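Local coordinates for flavohemoglobin (Malassezia yamatoensis, PDB 6O0A), which probably detoxifies nitric oxide as a flavohemoglobin, using an FAD-containing reductase domain to deliver electrons to the heme of a globin domain, at residues Ile238-His243 with Ile249-Glu254; Val177-Thr180 with Val186-Met189; Asp114-Val119 with Asn156-Leu161. All blocks are in the same frame, centred on the assembly; numbering follows the deposited sequence.

Interaction 1 of 3, residues Ile238-His243 with Ile249-Glu254; sequences IKLDPH and IFQNQE. With FAD (flavin-adenine dinucleotide), chain B.
I238, in the last two residues of strand 234-239, lies against Q251 at the end of helix 246-251, with their CA atoms 7.3 Å apart. The chain leaves helical geometry at N252. The polar link between the two segments is the Q251 side chain. It runs extended beyond CG toward the strand and brings its amide to the backbone there. NE2 donates to I238 O at 2.9 Å. The bond is bent, with an N-H...O angle of 138°. The oxygen lies in the Q251 amide plane, but NE2 sits 46° above the carbonyl plane of I238. The same NE2 also bonds to D185 O, so two backbone carbonyls fix the amide. L240 crosses the glutamine side chain at about a right angle, with its CB 3.7 Å from Q251 OE1. One residue earlier in the helix, F250 meets I238. CD1 of I238 is 3.6 Å from F250 CB and approaches the ring obliquely. CG1 of I238 lies beside its backbone N (chi1 -58°), and the extended chi2 carries CD1 out to the phenylalanine.

The strand end and the loop after it also hold FAD. K239 N donates to the flavin O2 at 2.9 Å, in an almost straight bond. D241 OD2 accepts from the ribose O3B at 2.7 Å. Its other oxygen, OD1, accepts from H243 N at 2.9 Å, which makes an Asx turn and steadies the carboxylate. The intervening residues take part too: T247 OG1 bonds to D241 N and to FAD, and M246 N also bonds to the cofactor. A strand of the antiparallel barrel followed by a short helix whose first residues bind FAD is typical of the FAD-binding domain of the ferredoxin-NADP reductase family.

Interaction 2 of 3, residues Val177-Thr180 with Val186-Met189; sequences VKRT and VVDM
R179 reaches diagonally over V187, and the two side chains meet at a slant on the face of the sheet that also carries M189. The arginine CG stands anti to its own N (chi1 -178°) and the chain stays extended to NE, which draws it along the valine. R179 CG touches V187 CG1 at 3.5 Å. That same methyl lies over the centre of the guanidinium, so the flat group rests with one face on the valine. V187 CG2 is 3.8 Å from R179 NH2. This nitrogen finds its polar partner outside the hairpin strands, in Q251 O.

T180 and D188 form an antiparallel hydrogen-bonded pair, with their side chains on the other face. T180 N donates to D188 O at 2.9 Å, and D188 N returns a bond to T180 O at 2.8 Å. A water donates to D188 O and also bonds to T180 OG1, so that carbonyl has two donors. The D188 carboxylate is held by a salt bridge to R235. Further back, V177 and K178 form a classic beta bulge opposite V190. The chemistry is therefore divided: paired amides join the strands, while the valine gives the arginine an apolar bed and its charge is used toward helix 246-251.

Interaction 3 of 3, residues Asp114-Val119 with Asn156-Leu161; sequences DEYDTV and NLERKL. With HEM (protoporphyrin IX containing Fe), chain C.
Y116 reaches across from helix 115-131 to E158 on helix 137-163, and a single side-chain hydrogen bond joins the two segments. The tyrosine starts with CB directed toward the other helix. From CG onward the ring runs beside the heme, whose methyl CMC sits over one ring face near its rim. On the heme side, Y116 CD2 is 3.5 Å from the vinyl carbon CAB. Y116 CE2 is 3.6 Å from the meso carbon CHC. The vinyl end CBB stands at the ring edge, in plane. V119, three residues on, adds its CG2 at 3.3 Å from heme CMC. On the other edge of the tyrosine, CE1 is 3.7 Å from E158 OE1. At the tip, Y116 OH donates to E158 OE1 at 2.8 Å and meets the syn lone pair of that oxygen. Ring and carboxylate are nearly coplanar, 20° apart.

E158 comes from the opposite direction, and its OE2 is hydrogen-bonded to H106 ND1. The carboxylate is thus fixed by a partner at each oxygen. The chain Y116-E158-H106 is consistent with the proximal Tyr-Glu-His network known in flavohemoglobins, where the histidine is the iron ligand; such a network would be expected to tune the electronics of the heme.

How the interactions relate
Interactions 1 and 2 are neighbours in the FAD-binding barrel, with centres 11 Å apart. They share the sheet in which strands 186-193 and 234-239 lie side by side. I238 N bonds to V187 O, and V187 CG2 packs on the Q251 amide. Interaction 1 is buried and next to the cofactor; interaction 2 is partly buried, with water at its strand pair. Interaction 3 is a buried contact between globin helices, and its centre is more than 30 Å from both. Paired backbone amides join interaction 2, whereas interaction 1 rests on one side-chain amide to a backbone carbonyl and on apolar packing. Between the globin helices, one hydroxyl-carboxylate bond beside the heme does the joining.

Interaction 1 of 3, residues Ile238-His243 with Ile249-Glu254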
loop_
_atom_site.group_PDB
_atom_site.type_symbol
_atom_site.label_atom_id
_atom_site.label_comp_id
_atom_site.label_asym_id
_atom_site.label_seq_id
_atom_site.Cartn_x
_atom_site.Cartn_y
_atom_site.Cartn_z
ATOM N N ILE A 238 0.350 -14.986 -2.715
ATOM C CA ILE A 238 0.674 -14.217 -3.907
ATOM C C ILE A 238 -0.215 -14.687 -5.051
ATOM O O ILE A 238 -0.193 -15.865 -5.422
ATOM C CB ILE A 238 2.160 -14.367 -4.267
ATOM C CG1 ILE A 238 3.048 -13.915 -3.099
ATOM C CG2 ILE A 238 2.486 -13.585 -5.564
ATOM C CD1 ILE A 238 4.576 -14.034 -3.384
ATOM N N LYS A 239 -0.966 -13.758 -5.631
ATOM C CA LYS A 239 -1.734 -14.025 -6.835
ATOM C C LYS A 239 -0.888 -13.707 -8.057
ATOM O O LYS A 239 -0.254 -12.645 -8.118
ATOM C CB LYS A 239 -3.005 -13.185 -6.855
ATOM C CG LYS A 239 -3.876 -13.432 -8.067
ATOM C CD LYS A 239 -5.232 -12.796 -7.879
ATOM C CE LYS A 239 -6.168 -13.182 -9.019
ATOM N NZ LYS A 239 -7.581 -12.885 -8.664
ATOM N N LEU A 240 -0.898 -14.610 -9.036
ATOM C CA LEU A 240 -0.122 -14.389 -10.253
ATOM C C LEU A 240 -0.709 -13.233 -11.049
ATOM O O LEU A 240 -1.910 -13.203 -11.336
ATOM C CB LEU A 240 -0.094 -15.664 -11.106
ATOM C CG LEU A 240 0.720 -15.550 -12.394
ATOM C CD1 LEU A 240 2.177 -15.289 -12.025
ATOM C CD2 LEU A 240 0.578 -16.802 -13.267
ATOM N N ASP A 241 0.143 -12.259 -11.393
ATOM C CA ASP A 241 -0.221 -11.251 -12.370
ATOM C C ASP A 241 0.426 -11.666 -13.681
ATOM O O ASP A 241 1.658 -11.586 -13.802
ATOM C CB ASP A 241 0.254 -9.863 -11.939
ATOM C CG ASP A 241 -0.144 -8.758 -12.927
ATOM O OD1 ASP A 241 -0.593 -9.071 -14.054
ATOM O OD2 ASP A 241 0.011 -7.563 -12.573
ATOM N N PRO A 242 -0.342 -12.133 -14.666
ATOM C CA PRO A 242 0.259 -12.619 -15.921
ATOM C C PRO A 242 0.995 -11.546 -16.687
ATOM O O PRO A 242 1.807 -11.877 -17.557
ATOM C CB PRO A 242 -0.946 -13.131 -16.723
ATOM C CG PRO A 242 -2.058 -13.249 -15.751
ATOM C CD PRO A 242 -1.804 -12.282 -14.642
ATOM N N HIS A 243 0.732 -10.275 -16.395
ATOM C CA HIS A 243 1.404 -9.168 -17.060
ATOM C C HIS A 243 2.400 -8.463 -16.154
ATOM O O HIS A 243 2.923 -7.404 -16.523
ATOM C CB HIS A 243 0.368 -8.182 -17.589
ATOM C CG HIS A 243 -0.547 -8.783 -18.609
ATOM N ND1 HIS A 243 -0.117 -9.135 -19.871
ATOM C CD2 HIS A 243 -1.853 -9.134 -18.539
ATOM C CE1 HIS A 243 -1.127 -9.661 -20.541
ATOM N NE2 HIS A 243 -2.191 -9.666 -19.760
ATOM N N ILE A 249 8.139 -14.893 -10.747
ATOM C CA ILE A 249 9.408 -15.236 -10.117
ATOM C C ILE A 249 9.196 -15.698 -8.680
ATOM O O ILE A 249 9.750 -16.722 -8.262
ATOM C CB ILE A 249 10.379 -14.043 -10.229
ATOM C CG1 ILE A 249 10.786 -13.876 -11.699
ATOM C CG2 ILE A 249 11.611 -14.280 -9.363
ATOM C CD1 ILE A 249 11.568 -12.613 -12.008
ATOM N N PHE A 250 8.366 -14.982 -7.912
ATOM C CA PHE A 250 8.091 -15.401 -6.542
ATOM C C PHE A 250 7.404 -16.767 -6.511
ATOM O O PHE A 250 7.741 -17.616 -5.684
ATOM C CB PHE A 250 7.215 -14.364 -5.828
ATOM C CG PHE A 250 7.886 -13.041 -5.594
ATOM C CD1 PHE A 250 9.148 -12.969 -5.015
ATOM C CD2 PHE A 250 7.226 -11.855 -5.911
ATOM C CE1 PHE A 250 9.754 -11.730 -4.779
ATOM C CE2 PHE A 250 7.831 -10.622 -5.694
ATOM C CZ PHE A 250 9.089 -10.557 -5.128
ATOM N N GLN A 251 6.444 -17.003 -7.410
ATOM C CA GLN A 251 5.718 -18.272 -7.358
ATOM C C GLN A 251 6.553 -19.445 -7.827
ATOM O O GLN A 251 6.186 -20.593 -7.565
ATOM C CB GLN A 251 4.443 -18.218 -8.203
ATOM C CG GLN A 251 3.376 -17.296 -7.678
ATOM C CD GLN A 251 2.054 -17.554 -8.361
ATOM O OE1 GLN A 251 2.008 -18.162 -9.440
ATOM N NE2 GLN A 251 0.959 -17.116 -7.726
ATOM N N ASN A 252 7.655 -19.207 -8.528
ATOM C CA ASN A 252 8.462 -20.319 -8.987
ATOM C C ASN A 252 9.647 -20.602 -8.072
ATOM O O ASN A 252 10.500 -21.416 -8.423
ATOM C CB ASN A 252 8.903 -20.081 -10.427
ATOM C CG ASN A 252 7.814 -20.452 -11.417
ATOM O OD1 ASN A 252 7.847 -21.527 -12.016
ATOM N ND2 ASN A 252 6.814 -19.584 -11.554
ATOM N N GLN A 253 9.697 -19.981 -6.898
ATOM C CA GLN A 253 10.722 -20.313 -5.916
ATOM C C GLN A 253 10.456 -21.685 -5.317
ATOM O O GLN A 253 9.318 -22.024 -4.981
ATOM C CB GLN A 253 10.742 -19.269 -4.801
ATOM C CG GLN A 253 10.974 -17.862 -5.276
ATOM C CD GLN A 253 12.375 -17.662 -5.836
ATOM O OE1 GLN A 253 13.369 -18.040 -5.213
ATOM N NE2 GLN A 253 12.456 -17.090 -7.022
ATOM N N GLU A 254 11.509 -22.476 -5.166
ATOM C CA GLU A 254 11.358 -23.787 -4.559
ATOM C C GLU A 254 11.524 -23.696 -3.048
ATOM O O GLU A 254 12.180 -22.788 -2.533
ATOM C CB GLU A 254 12.369 -24.769 -5.148
ATOM C CG GLU A 254 12.219 -24.920 -6.653
ATOM C CD GLU A 254 12.943 -26.130 -7.201
ATOM O OE1 GLU A 254 14.183 -26.207 -7.053
ATOM O OE2 GLU A 254 12.264 -27.006 -7.777
HETATM P PA FAD B . 4.214 -5.648 -11.838
HETATM O O1A FAD B . 5.461 -6.016 -12.551
HETATM O O2A FAD B . 4.380 -4.687 -10.693
HETATM O O5B FAD B . 3.159 -5.047 -12.874
HETATM C C5B FAD B . 1.950 -4.430 -12.393
HETATM C C4B FAD B . 1.231 -3.916 -13.615
HETATM O O4B FAD B . 2.090 -2.980 -14.306
HETATM C C3B FAD B . 0.902 -4.970 -14.658
HETATM O O3B FAD B . -0.321 -5.646 -14.376
HETATM C C2B FAD B . 0.785 -4.129 -15.933
HETATM O O2B FAD B . -0.500 -3.527 -16.052
HETATM C C1B FAD B . 1.846 -3.044 -15.702
HETATM N N9A FAD B . 3.110 -3.306 -16.384
HETATM C C8A FAD B . 4.035 -4.258 -16.053
HETATM N N7A FAD B . 5.052 -4.324 -16.879
HETATM C C5A FAD B . 4.772 -3.349 -17.822
HETATM C C6A FAD B . 5.426 -2.963 -19.005
HETATM N N6A FAD B . 6.563 -3.522 -19.439
HETATM N N1A FAD B . 4.858 -1.988 -19.750
HETATM C C2A FAD B . 3.717 -1.435 -19.324
HETATM N N3A FAD B . 3.003 -1.723 -18.230
HETATM C C4A FAD B . 3.583 -2.699 -17.523
HETATM N N1 FAD B . -0.629 -8.903 -4.054
HETATM C C2 FAD B . -0.995 -10.177 -3.720
HETATM O O2 FAD B . -1.088 -11.073 -4.570
HETATM N N3 FAD B . -1.272 -10.480 -2.389
HETATM C C4 FAD B . -1.204 -9.597 -1.327
HETATM O O4 FAD B . -1.444 -9.976 -0.180
HETATM C C4X FAD B . -0.813 -8.256 -1.692
HETATM N N5 FAD B . -0.725 -7.359 -0.745
HETATM C C5X FAD B . -0.348 -6.068 -1.101
HETATM C C6 FAD B . -0.264 -5.093 -0.107
HETATM C C7 FAD B . 0.122 -3.789 -0.408
HETATM C C7M FAD B . 0.164 -2.749 0.684
HETATM C C8 FAD B . 0.451 -3.455 -1.733
HETATM C C8M FAD B . 0.908 -2.067 -2.094
HETATM C C9 FAD B . 0.356 -4.422 -2.728
HETATM C C9A FAD B . -0.052 -5.718 -2.429
HETATM N N10 FAD B . -0.163 -6.716 -3.422
HETATM C C10 FAD B . -0.545 -7.998 -3.085
HETATM C "C1'" FAD B . 0.214 -6.434 -4.817
HETATM C "C2'" FAD B . 1.688 -6.714 -5.089
HETATM O "O2'" FAD B . 2.493 -5.836 -4.301
HETATM C "C3'" FAD B . 2.045 -6.557 -6.570
HETATM O "O3'" FAD B . 1.618 -5.273 -7.022
HETATM C "C4'" FAD B . 1.419 -7.627 -7.463
HETATM O "O4'" FAD B . 1.720 -8.912 -6.916
HETATM C "C5'" FAD B . 1.884 -7.535 -8.903
HETATM O "O5'" FAD B . 3.321 -7.696 -8.936
HETATM P P FAD B . 3.990 -8.074 -10.335
HETATM O O1P FAD B . 3.615 -9.411 -10.870
HETATM O O2P FAD B . 5.475 -7.931 -10.148
HETATM O O3P FAD B . 3.466 -6.963 -11.350
#

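Interaction 2 of 3, residues Val177-Thr180 with Val186-Met189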
loop_
_atom_site.group_PDB
_atom_site.type_symbol
_atom_site.label_atom_id
_atom_site.label_comp_id
_atom_site.label_asym_id
_atom_site.label_seq_id
_atom_site.Cartn_x
_atom_site.Cartn_y
_atom_site.Cartn_z
ATOM N N VAL A 177 9.896 -22.113 3.572
ATOM C CA VAL A 177 9.744 -23.405 4.237
ATOM C C VAL A 177 8.468 -24.137 3.843
ATOM O O VAL A 177 8.401 -25.364 4.030
ATOM C CB VAL A 177 9.830 -23.276 5.775
ATOM C CG1 VAL A 177 11.183 -22.681 6.195
ATOM C CG2 VAL A 177 8.666 -22.444 6.328
ATOM N N LYS A 178 7.460 -23.442 3.316
ATOM C CA LYS A 178 6.231 -24.103 2.894
ATOM C C LYS A 178 5.614 -23.331 1.736
ATOM O O LYS A 178 5.539 -22.101 1.763
ATOM C CB LYS A 178 5.224 -24.226 4.042
ATOM C CG LYS A 178 4.055 -25.145 3.727
ATOM C CD LYS A 178 3.116 -25.284 4.922
ATOM C CE LYS A 178 2.060 -26.353 4.664
ATOM N NZ LYS A 178 1.125 -26.469 5.809
ATOM N N ARG A 179 5.153 -24.069 0.729
ATOM C CA ARG A 179 4.593 -23.482 -0.482
ATOM C C ARG A 179 3.385 -24.310 -0.892
ATOM O O ARG A 179 3.516 -25.511 -1.135
ATOM C CB ARG A 179 5.654 -23.461 -1.587
ATOM C CG ARG A 179 5.220 -22.827 -2.875
ATOM C CD ARG A 179 6.052 -23.366 -4.027
ATOM N NE ARG A 179 5.642 -22.738 -5.273
ATOM C CZ ARG A 179 4.685 -23.213 -6.060
ATOM N NH1 ARG A 179 4.039 -24.331 -5.738
ATOM N NH2 ARG A 179 4.371 -22.565 -7.168
ATOM N N THR A 180 2.214 -23.680 -0.968
ATOM C CA THR A 180 0.974 -24.386 -1.279
ATOM C C THR A 180 0.226 -23.642 -2.377
ATOM O O THR A 180 -0.102 -22.468 -2.211
ATOM C CB THR A 180 0.074 -24.499 -0.042
ATOM O OG1 THR A 180 0.819 -25.020 1.069
ATOM C CG2 THR A 180 -1.100 -25.420 -0.339
ATOM N N VAL A 186 -3.076 -18.666 -7.080
ATOM C CA VAL A 186 -2.590 -18.118 -5.815
ATOM C C VAL A 186 -1.722 -19.155 -5.117
ATOM O O VAL A 186 -2.117 -20.321 -4.984
ATOM C CB VAL A 186 -3.752 -17.685 -4.900
ATOM C CG1 VAL A 186 -3.212 -17.251 -3.555
ATOM C CG2 VAL A 186 -4.536 -16.551 -5.562
ATOM N N VAL A 187 -0.550 -18.723 -4.645
ATOM C CA VAL A 187 0.383 -19.575 -3.914
ATOM C C VAL A 187 0.574 -18.990 -2.516
ATOM O O VAL A 187 0.943 -17.818 -2.367
ATOM C CB VAL A 187 1.722 -19.712 -4.658
ATOM C CG1 VAL A 187 2.679 -20.597 -3.875
ATOM C CG2 VAL A 187 1.485 -20.283 -6.059
ATOM N N ASP A 188 0.299 -19.814 -1.506
ATOM C CA ASP A 188 0.406 -19.473 -0.090
ATOM C C ASP A 188 1.791 -19.891 0.401
ATOM O O ASP A 188 2.138 -21.082 0.355
ATOM C CB ASP A 188 -0.727 -20.208 0.646
ATOM C CG ASP A 188 -0.770 -19.937 2.146
ATOM O OD1 ASP A 188 0.026 -19.125 2.651
ATOM O OD2 ASP A 188 -1.630 -20.556 2.829
ATOM N N MET A 189 2.606 -18.909 0.816
ATOM C CA MET A 189 4.035 -19.119 1.062
ATOM C C MET A 189 4.384 -18.769 2.501
ATOM O O MET A 189 3.992 -17.708 2.993
ATOM C CB MET A 189 4.856 -18.258 0.097
ATOM C CG MET A 189 4.456 -18.529 -1.353
ATOM S SD MET A 189 5.387 -17.502 -2.521
ATOM C CE MET A 189 7.007 -18.242 -2.373
HETATM O O HOH W 1 1.903 -22.911 2.330
#

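Interaction 3 of 3, residues Asp114-Val119 with Asn156-Leu161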
loop_
_atom_site.group_PDB
_atom_site.type_symbol
_atom_site.label_atom_id
_atom_site.label_comp_id
_atom_site.label_asym_id
_atom_site.label_seq_id
_atom_site.Cartn_x
_atom_site.Cartn_y
_atom_site.Cartn_z
ATOM N N ASP A 114 19.184 10.736 3.270
ATOM C CA ASP A 114 20.063 11.400 2.310
ATOM C C ASP A 114 19.532 11.327 0.888
ATOM O O ASP A 114 19.877 12.182 0.060
ATOM C CB ASP A 114 21.467 10.788 2.357
ATOM C CG ASP A 114 22.251 11.217 3.579
ATOM O OD1 ASP A 114 21.749 12.068 4.346
ATOM O OD2 ASP A 114 23.370 10.697 3.773
ATOM N N GLU A 115 18.705 10.323 0.575
ATOM C CA GLU A 115 18.251 10.203 -0.804
ATOM C C GLU A 115 17.220 11.258 -1.184
ATOM O O GLU A 115 16.932 11.413 -2.373
ATOM C CB GLU A 115 17.703 8.802 -1.073
ATOM C CG GLU A 115 18.729 7.691 -0.831
ATOM C CD GLU A 115 19.856 7.655 -1.860
ATOM O OE1 GLU A 115 19.932 8.542 -2.745
ATOM O OE2 GLU A 115 20.675 6.716 -1.788
ATOM N N TYR A 116 16.661 11.994 -0.219
ATOM C CA TYR A 116 15.780 13.088 -0.604
ATOM C C TYR A 116 16.555 14.169 -1.340
ATOM O O TYR A 116 15.986 14.876 -2.176
ATOM C CB TYR A 116 15.068 13.657 0.620
ATOM C CG TYR A 116 13.957 12.742 1.116
ATOM C CD1 TYR A 116 14.225 11.714 2.010
ATOM C CD2 TYR A 116 12.653 12.903 0.672
ATOM C CE1 TYR A 116 13.210 10.875 2.468
ATOM C CE2 TYR A 116 11.636 12.082 1.116
ATOM C CZ TYR A 116 11.923 11.069 2.015
ATOM O OH TYR A 116 10.913 10.249 2.455
ATOM N N ASP A 117 17.856 14.299 -1.054
ATOM C CA ASP A 117 18.704 15.210 -1.821
ATOM C C ASP A 117 18.854 14.736 -3.264
ATOM O O ASP A 117 18.890 15.552 -4.196
ATOM C CB ASP A 117 20.086 15.318 -1.176
ATOM C CG ASP A 117 20.048 15.952 0.205
ATOM O OD1 ASP A 117 19.263 16.895 0.422
ATOM O OD2 ASP A 117 20.829 15.513 1.076
ATOM N N THR A 118 18.961 13.420 -3.458
ATOM C CA THR A 118 19.054 12.848 -4.800
ATOM C C THR A 118 17.810 13.156 -5.618
ATOM O O THR A 118 17.896 13.623 -6.759
ATOM C CB THR A 118 19.254 11.337 -4.697
ATOM O OG1 THR A 118 20.346 11.062 -3.805
ATOM C CG2 THR A 118 19.540 10.747 -6.076
ATOM N N VAL A 119 16.635 12.889 -5.048
ATOM C CA VAL A 119 15.397 13.152 -5.764
ATOM C C VAL A 119 15.242 14.639 -6.036
ATOM O O VAL A 119 14.828 15.034 -7.132
ATOM C CB VAL A 119 14.203 12.557 -4.997
ATOM C CG1 VAL A 119 12.894 13.214 -5.410
ATOM C CG2 VAL A 119 14.154 11.073 -5.297
ATOM N N ASN A 156 10.849 12.702 9.063
ATOM C CA ASN A 156 10.510 12.602 10.478
ATOM C C ASN A 156 9.627 11.394 10.756
ATOM O O ASN A 156 9.843 10.673 11.737
ATOM C CB ASN A 156 9.824 13.884 10.944
ATOM C CG ASN A 156 10.800 15.040 11.075
ATOM O OD1 ASN A 156 12.012 14.826 11.160
ATOM N ND2 ASN A 156 10.283 16.267 11.101
ATOM N N LEU A 157 8.626 11.158 9.903
ATOM C CA LEU A 157 7.768 9.989 10.082
ATOM C C LEU A 157 8.556 8.698 9.916
ATOM O O LEU A 157 8.374 7.745 10.682
ATOM C CB LEU A 157 6.602 10.029 9.089
ATOM C CG LEU A 157 5.536 11.103 9.320
ATOM C CD1 LEU A 157 4.525 11.132 8.186
ATOM C CD2 LEU A 157 4.834 10.874 10.653
ATOM N N GLU A 158 9.440 8.652 8.919
ATOM C CA GLU A 158 10.195 7.434 8.653
ATOM C C GLU A 158 11.181 7.145 9.777
ATOM O O GLU A 158 11.367 5.986 10.164
ATOM C CB GLU A 158 10.890 7.564 7.294
ATOM C CG GLU A 158 9.896 7.396 6.147
ATOM C CD GLU A 158 10.195 8.222 4.910
ATOM O OE1 GLU A 158 11.349 8.672 4.722
ATOM O OE2 GLU A 158 9.249 8.405 4.116
ATOM N N ARG A 159 11.796 8.190 10.335
ATOM C CA ARG A 159 12.683 8.000 11.476
ATOM C C ARG A 159 11.950 7.349 12.643
ATOM O O ARG A 159 12.479 6.435 13.289
ATOM C CB ARG A 159 13.286 9.342 11.900
ATOM C CG ARG A 159 14.122 9.244 13.148
ATOM C CD ARG A 159 14.671 10.594 13.569
ATOM N NE ARG A 159 15.411 11.240 12.491
ATOM C CZ ARG A 159 15.008 12.334 11.857
ATOM N NH1 ARG A 159 13.867 12.921 12.205
ATOM N NH2 ARG A 159 15.753 12.848 10.884
ATOM N N LYS A 160 10.722 7.790 12.916
ATOM C CA LYS A 160 9.947 7.195 14.002
ATOM C C LYS A 160 9.602 5.741 13.708
ATOM O O LYS A 160 9.585 4.902 14.622
ATOM C CB LYS A 160 8.675 8.009 14.244
ATOM C CG LYS A 160 8.932 9.429 14.743
ATOM C CD LYS A 160 7.625 10.172 15.001
ATOM C CE LYS A 160 7.874 11.566 15.544
ATOM N NZ LYS A 160 8.622 11.520 16.835
ATOM N N LEU A 161 9.300 5.426 12.445
ATOM C CA LEU A 161 8.989 4.045 12.079
ATOM C C LEU A 161 10.197 3.144 12.283
ATOM O O LEU A 161 10.078 2.034 12.816
ATOM C CB LEU A 161 8.504 3.974 10.628
ATOM C CG LEU A 161 7.148 4.612 10.317
ATOM C CD1 LEU A 161 6.920 4.750 8.832
ATOM C CD2 LEU A 161 6.039 3.762 10.936
HETATM C CHA HEM C . 6.660 5.504 -3.669
HETATM C CHB HEM C . 6.238 10.285 -2.799
HETATM C CHC HEM C . 11.028 10.570 -2.082
HETATM C CHD HEM C . 11.505 5.985 -3.591
HETATM C C1A HEM C . 6.127 6.766 -3.473
HETATM C C2A HEM C . 4.727 7.123 -3.551
HETATM C C3A HEM C . 4.611 8.434 -3.306
HETATM C C4A HEM C . 5.939 8.969 -3.082
HETATM C CMA HEM C . 3.312 9.264 -3.282
HETATM C CAA HEM C . 3.576 6.134 -3.833
HETATM C CBA HEM C . 3.158 5.609 -2.462
HETATM C CGA HEM C . 2.084 4.560 -2.618
HETATM O O1A HEM C . 2.274 3.616 -3.425
HETATM O O2A HEM C . 1.037 4.664 -1.934
HETATM C C1B HEM C . 7.494 10.785 -2.519
HETATM C C2B HEM C . 7.812 12.160 -2.183
HETATM C C3B HEM C . 9.144 12.246 -2.000
HETATM C C4B HEM C . 9.701 10.919 -2.194
HETATM C CMB HEM C . 6.750 13.275 -2.102
HETATM C CAB HEM C . 10.007 13.474 -1.616
HETATM C CBB HEM C . 9.525 14.621 -1.110
HETATM C C1C HEM C . 11.568 9.361 -2.469
HETATM C C2C HEM C . 12.976 9.061 -2.528
HETATM C C3C HEM C . 13.122 7.789 -2.942
HETATM C C4C HEM C . 11.796 7.260 -3.173
HETATM C CMC HEM C . 14.068 10.079 -2.128
HETATM C CAC HEM C . 14.409 6.964 -3.214
HETATM C CBC HEM C . 15.570 7.535 -3.587
HETATM C C1D HEM C . 10.232 5.472 -3.732
HETATM C C2D HEM C . 9.938 4.116 -4.158
HETATM C C3D HEM C . 8.614 3.976 -4.195
HETATM C C4D HEM C . 8.008 5.231 -3.782
HETATM C CMD HEM C . 11.008 3.060 -4.518
HETATM C CAD HEM C . 7.862 2.690 -4.603
HETATM C CBD HEM C . 7.224 2.935 -5.968
HETATM C CGD HEM C . 8.228 2.775 -7.088
HETATM O O1D HEM C . 8.964 1.751 -7.115
HETATM O O2D HEM C . 8.279 3.668 -7.978
HETATM N NA HEM C . 6.838 7.921 -3.185
HETATM N NB HEM C . 8.666 10.062 -2.517
HETATM N NC HEM C . 10.865 8.239 -2.862
HETATM N ND HEM C . 9.035 6.120 -3.499
HETATM FE FE HEM C . 8.827 8.030 -2.746
#